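Local structure of 1-carboxybiuret hydrolase subunit AtzE (Pseudomonas sp., 6C62) at residues M1-E5 with D214-G218; P370-I374 with A396-T401. The protein hydrolyses 1-carboxybiuret to urea-1,3-dicarboxylate and ammonia, a step in the bacterial degradation of the herbicide atrazine. All coordinates share one frame; numbering follows the deposited sequence.

Contact 1: M1-E5 with D214-G218; sequences MKTVE and DSVEG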
loop_
_atom_site.group_PDB
_atom_site.type_symbol
_atom_site.label_atom_id
_atom_site.label_comp_id
_atom_site.label_asym_id
_atom_site.label_seq_id
_atom_site.Cartn_x
_atom_site.Cartn_y
_atom_site.Cartn_z
ATOM N N MET A 1 15.255 -13.261 40.788
ATOM C CA MET A 1 14.248 -14.306 40.460
ATOM C C MET A 1 13.494 -13.831 39.212
ATOM O O MET A 1 13.399 -12.643 38.899
ATOM C CB MET A 1 13.257 -14.520 41.595
ATOM C CG MET A 1 12.509 -13.287 42.061
ATOM S SD MET A 1 11.256 -13.798 43.281
ATOM C CE MET A 1 12.303 -14.227 44.701
ATOM N N LYS A 2 12.966 -14.803 38.517
ATOM C CA LYS A 2 12.430 -14.579 37.219
ATOM C C LYS A 2 10.955 -14.278 37.323
ATOM O O LYS A 2 10.365 -14.381 38.388
ATOM C CB LYS A 2 12.714 -15.789 36.323
ATOM C CG LYS A 2 14.203 -16.042 36.071
ATOM C CD LYS A 2 14.925 -14.864 35.409
ATOM C CE LYS A 2 16.169 -15.356 34.687
ATOM N NZ LYS A 2 17.160 -15.916 35.629
ATOM N N THR A 3 10.387 -13.843 36.201
ATOM C CA THR A 3 8.970 -13.533 36.024
ATOM C C THR A 3 8.068 -14.508 36.739
ATOM O O THR A 3 7.232 -14.093 37.522
ATOM C CB THR A 3 8.679 -13.543 34.498
ATOM O OG1 THR A 3 9.437 -12.488 33.877
ATOM C CG2 THR A 3 7.252 -13.285 34.227
ATOM N N VAL A 4 8.219 -15.802 36.459
ATOM C CA VAL A 4 7.295 -16.812 36.995
ATOM C C VAL A 4 7.315 -16.808 38.532
ATOM O O VAL A 4 6.272 -16.848 39.164
ATOM C CB VAL A 4 7.628 -18.204 36.428
ATOM C CG1 VAL A 4 6.882 -19.317 37.181
ATOM C CG2 VAL A 4 7.257 -18.238 34.954
ATOM N N GLU A 5 8.500 -16.758 39.112
ATOM C CA GLU A 5 8.667 -16.741 40.553
ATOM C C GLU A 5 8.142 -15.441 41.163
ATOM O O GLU A 5 7.487 -15.474 42.188
ATOM C CB GLU A 5 10.143 -16.888 40.895
ATOM C CG GLU A 5 10.331 -17.218 42.338
ATOM C CD GLU A 5 11.743 -17.711 42.704
ATOM O OE1 GLU A 5 12.641 -17.882 41.801
ATOM O OE2 GLU A 5 11.919 -17.910 43.946
ATOM N N ASP A 214 13.045 -11.677 30.772
ATOM C CA ASP A 214 14.062 -12.428 31.502
ATOM C C ASP A 214 13.978 -13.939 31.327
ATOM O O ASP A 214 14.800 -14.685 31.882
ATOM C CB ASP A 214 13.990 -12.065 32.973
ATOM C CG ASP A 214 12.727 -12.596 33.665
ATOM O OD1 ASP A 214 11.771 -13.179 33.034
ATOM O OD2 ASP A 214 12.672 -12.396 34.880
ATOM N N SER A 215 12.997 -14.399 30.567
ATOM C CA SER A 215 12.754 -15.824 30.382
ATOM C C SER A 215 11.796 -15.995 29.231
ATOM O O SER A 215 11.061 -15.050 28.880
ATOM C CB SER A 215 12.127 -16.449 31.624
ATOM O OG SER A 215 10.920 -15.768 31.919
ATOM N N VAL A 216 11.777 -17.192 28.654
ATOM C CA VAL A 216 10.835 -17.443 27.580
ATOM C C VAL A 216 9.358 -17.458 28.059
ATOM O O VAL A 216 8.447 -17.055 27.312
ATOM C CB VAL A 216 11.274 -18.684 26.725
ATOM C CG1 VAL A 216 11.008 -19.964 27.467
ATOM C CG2 VAL A 216 10.523 -18.640 25.372
ATOM N N GLU A 217 9.113 -17.862 29.307
ATOM C CA GLU A 217 7.786 -17.782 29.912
ATOM C C GLU A 217 7.332 -16.343 29.988
ATOM O O GLU A 217 6.182 -16.063 29.735
ATOM C CB GLU A 217 7.745 -18.356 31.355
ATOM C CG GLU A 217 7.924 -19.848 31.461
ATOM C CD GLU A 217 9.396 -20.302 31.498
ATOM O OE1 GLU A 217 10.359 -19.503 31.261
ATOM O OE2 GLU A 217 9.615 -21.512 31.767
ATOM N N GLY A 218 8.264 -15.441 30.347
ATOM C CA GLY A 218 7.995 -13.988 30.343
ATOM C C GLY A 218 7.493 -13.502 29.002
ATOM O O GLY A 218 6.530 -12.748 28.946
HETATM O O HOH W 1 14.218 -10.973 36.287
HETATM O O HOH W 2 10.105 -16.862 34.443
#

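Contact 2: P370-I374 with A396-T401; sequences PATPI and AMGLLT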
loop_
_atom_site.group_PDB
_atom_site.type_symbol
_atom_site.label_atom_id
_atom_site.label_comp_id
_atom_site.label_asym_id
_atom_site.label_seq_id
_atom_site.Cartn_x
_atom_site.Cartn_y
_atom_site.Cartn_z
ATOM N N PRO A 370 21.612 -16.476 13.137
ATOM C CA PRO A 370 22.076 -15.633 14.221
ATOM C C PRO A 370 21.304 -14.335 14.220
ATOM O O PRO A 370 20.749 -13.935 13.194
ATOM C CB PRO A 370 23.569 -15.398 13.904
ATOM C CG PRO A 370 23.859 -16.115 12.594
ATOM C CD PRO A 370 22.524 -16.449 11.974
ATOM N N ALA A 371 21.219 -13.712 15.382
ATOM C CA ALA A 371 20.559 -12.417 15.521
ATOM C C ALA A 371 21.407 -11.225 15.114
ATOM O O ALA A 371 20.881 -10.211 14.598
ATOM C CB ALA A 371 20.082 -12.237 16.954
ATOM N N THR A 372 22.700 -11.273 15.398
ATOM C CA THR A 372 23.609 -10.188 15.045
ATOM C C THR A 372 24.902 -10.826 14.528
ATOM O O THR A 372 25.178 -11.988 14.873
ATOM C CB THR A 372 23.932 -9.293 16.275
ATOM O OG1 THR A 372 24.322 -10.114 17.391
ATOM C CG2 THR A 372 22.767 -8.465 16.650
ATOM N N PRO A 373 25.663 -10.118 13.674
ATOM C CA PRO A 373 26.892 -10.702 13.091
ATOM C C PRO A 373 28.004 -10.907 14.111
ATOM O O PRO A 373 28.780 -11.834 13.964
ATOM C CB PRO A 373 27.318 -9.707 12.027
ATOM C CG PRO A 373 26.262 -8.685 11.952
ATOM C CD PRO A 373 25.384 -8.783 13.150
ATOM N N ILE A 374 28.036 -10.062 15.140
ATOM C CA ILE A 374 28.980 -10.101 16.220
ATOM C C ILE A 374 28.275 -9.697 17.551
ATOM O O ILE A 374 27.138 -9.183 17.541
ATOM C CB ILE A 374 30.122 -9.066 15.978
ATOM C CG1 ILE A 374 29.557 -7.650 15.765
ATOM C CG2 ILE A 374 30.953 -9.388 14.740
ATOM C CD1 ILE A 374 30.560 -6.547 15.953
ATOM N N ALA A 396 25.205 -2.133 10.110
ATOM C CA ALA A 396 25.627 -3.546 10.063
ATOM C C ALA A 396 25.022 -4.444 11.118
ATOM O O ALA A 396 24.918 -5.660 10.865
ATOM C CB ALA A 396 27.122 -3.662 10.163
ATOM N N MET A 397 24.710 -3.898 12.307
ATOM C CA MET A 397 24.127 -4.700 13.391
ATOM C C MET A 397 22.835 -5.426 12.930
ATOM O O MET A 397 22.467 -6.449 13.490
ATOM C CB MET A 397 23.836 -3.831 14.627
ATOM C CG MET A 397 25.055 -3.410 15.478
ATOM S SD MET A 397 26.046 -4.829 16.034
ATOM C CE MET A 397 27.329 -4.656 14.839
ATOM N N GLY A 398 22.136 -4.874 11.922
ATOM C CA GLY A 398 20.871 -5.498 11.430
ATOM C C GLY A 398 20.949 -6.327 10.166
ATOM O O GLY A 398 19.932 -6.679 9.568
ATOM N N LEU A 399 22.156 -6.639 9.725
ATOM C CA LEU A 399 22.328 -7.434 8.496
ATOM C C LEU A 399 21.499 -8.752 8.448
ATOM O O LEU A 399 21.005 -9.149 7.390
ATOM C CB LEU A 399 23.843 -7.774 8.324
ATOM C CG LEU A 399 24.758 -6.673 7.761
ATOM C CD1 LEU A 399 26.221 -7.079 7.894
ATOM C CD2 LEU A 399 24.477 -6.322 6.314
ATOM N N LEU A 400 21.442 -9.449 9.572
ATOM C CA LEU A 400 20.781 -10.736 9.705
ATOM C C LEU A 400 19.287 -10.640 10.097
ATOM O O LEU A 400 18.520 -11.576 9.879
ATOM C CB LEU A 400 21.494 -11.575 10.733
ATOM C CG LEU A 400 22.989 -11.784 10.414
ATOM C CD1 LEU A 400 23.730 -12.466 11.563
ATOM C CD2 LEU A 400 23.130 -12.577 9.122
ATOM N N THR A 401 18.887 -9.511 10.660
ATOM C CA THR A 401 17.506 -9.304 11.106
ATOM C C THR A 401 16.621 -8.746 9.980
ATOM O O THR A 401 15.436 -9.102 9.859
ATOM C CB THR A 401 17.439 -8.358 12.324
ATOM O OG1 THR A 401 18.232 -7.190 12.095
ATOM C CG2 THR A 401 17.962 -9.027 13.511
HETATM O O HOH W 3 21.635 -8.715 12.510
#

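Contact 1: M1-E5 with D214-G218
Asp214 reaches across to the first turn of helix 3-11 and takes Thr3 with both carboxylate oxygens, a buried acid meeting a helix N-terminus. Its OD2 accepts from Thr3 N at 3.0 Å through the syn lone pair, in a bent bond (136° at the hydrogen), while OD1 accepts a hydrogen bond from Thr3 OG1 at 2.6 Å. Ser215 OG donates to the same OD1 from the opposite face of the carboxylate, so that two hydroxyls sandwich one oxygen, each about 35° out of its plane. An asparagine in place of Asp214 would probably set an NH2 group against either Thr3 N or the hydroxyls of both Thr3 and Ser215, leaving those donors without their acceptor. Lys2, the N-cap residue, lays its bent aliphatic chain alongside, CD 3.4 Å from Asp214 OD2; its NZ, 5.8 Å from that oxygen, is too far for a salt bridge. Further out, Val4 CG2 rests on CB of Glu217, whose OE1 is hydrogen-bonded to Gln448 NE2 of helix 437-449. Ser215 is itself the N-cap of helix 216-226: OG, set between its backbone N and carbonyl carbon (chi1 57°), accepts from Gly218 N at 3.1 Å and from a water to which Val4 N donates.

Contact 2: P370-I374 with A396-T401
Leu400 is the main projection of this buried contact of the amidase fold, in which the end of strand 366-370 and the loop after it meet the loop 396-401 through apolar bumps and one shared water. Its side chain leans on the 370-374 backbone: CB sits 3.5 Å from Pro370 O, and CD1 enters the hollow bounded by the Pro370 ring and the Thr372 carbonyl, 3.8 Å from Pro370 CB and 3.6 Å from Thr372 C. CG stands anti to the carbonyl carbon (chi1 -57°), and the extended second torsion carries CD1 onward into that hollow. Pro373 answers from the other loop. Its ring points into the type I turn of Ala396 to Leu399, with CG 3.5 Å from Ala396 O, the carbonyl that also accepts the turn's closing bond from Leu399 N. At the far end Met397 starts away from its partner, but bends at chi2 and chi3 bring CE back to meet the CG1 and CD1 of Ile374, the two chains crossing at about a right angle. Thr401 CG2 fits against Ala371 O, 3.3 Å away. Between the two segments lies a water that donates to Ala371 O at 2.7 Å and to Met397 O at 2.6 Å while accepting from Leu400 N; three backbone groups are thus satisfied by one molecule where the loops do not bond directly. Thr401 lies about 8 Å, side chain to side chain, from Ser174, the probable acyl-ester nucleophile, and its OG1 is hydrogen-bonded to Asn172 O. Around the pair, Gln429 of strand 426-432 donates to Pro370 O and Leu400 O, Ile384 of strand 383-386 covers Ile374 and Met397, and helix 176-182 packs on Ala371 and Thr372, with Ser180 hydrogen-bonded to Thr372 OG1.

Contact 1 and contact 2 follow one another in series: the first joins residues 1-5 to 214-218 and is closed before the second opens at 370. Their centres lie 26 Å apart, with nearest atoms about 14 Å from each other, so they do not touch. What they share is the large mixed sheet. Strand 208-213 leads into contact 1 and strand 366-370 into contact 2, separated in the sheet by strands 185-188, 411-416 and 426-432. Contact 1 joins the N-terminal helix 3-11 to the start of helix 216-226 over 209 residues of sequence, away from the annotated sites, whereas contact 2 joins loops only 22 residues apart, near the probable catalytic Ser174.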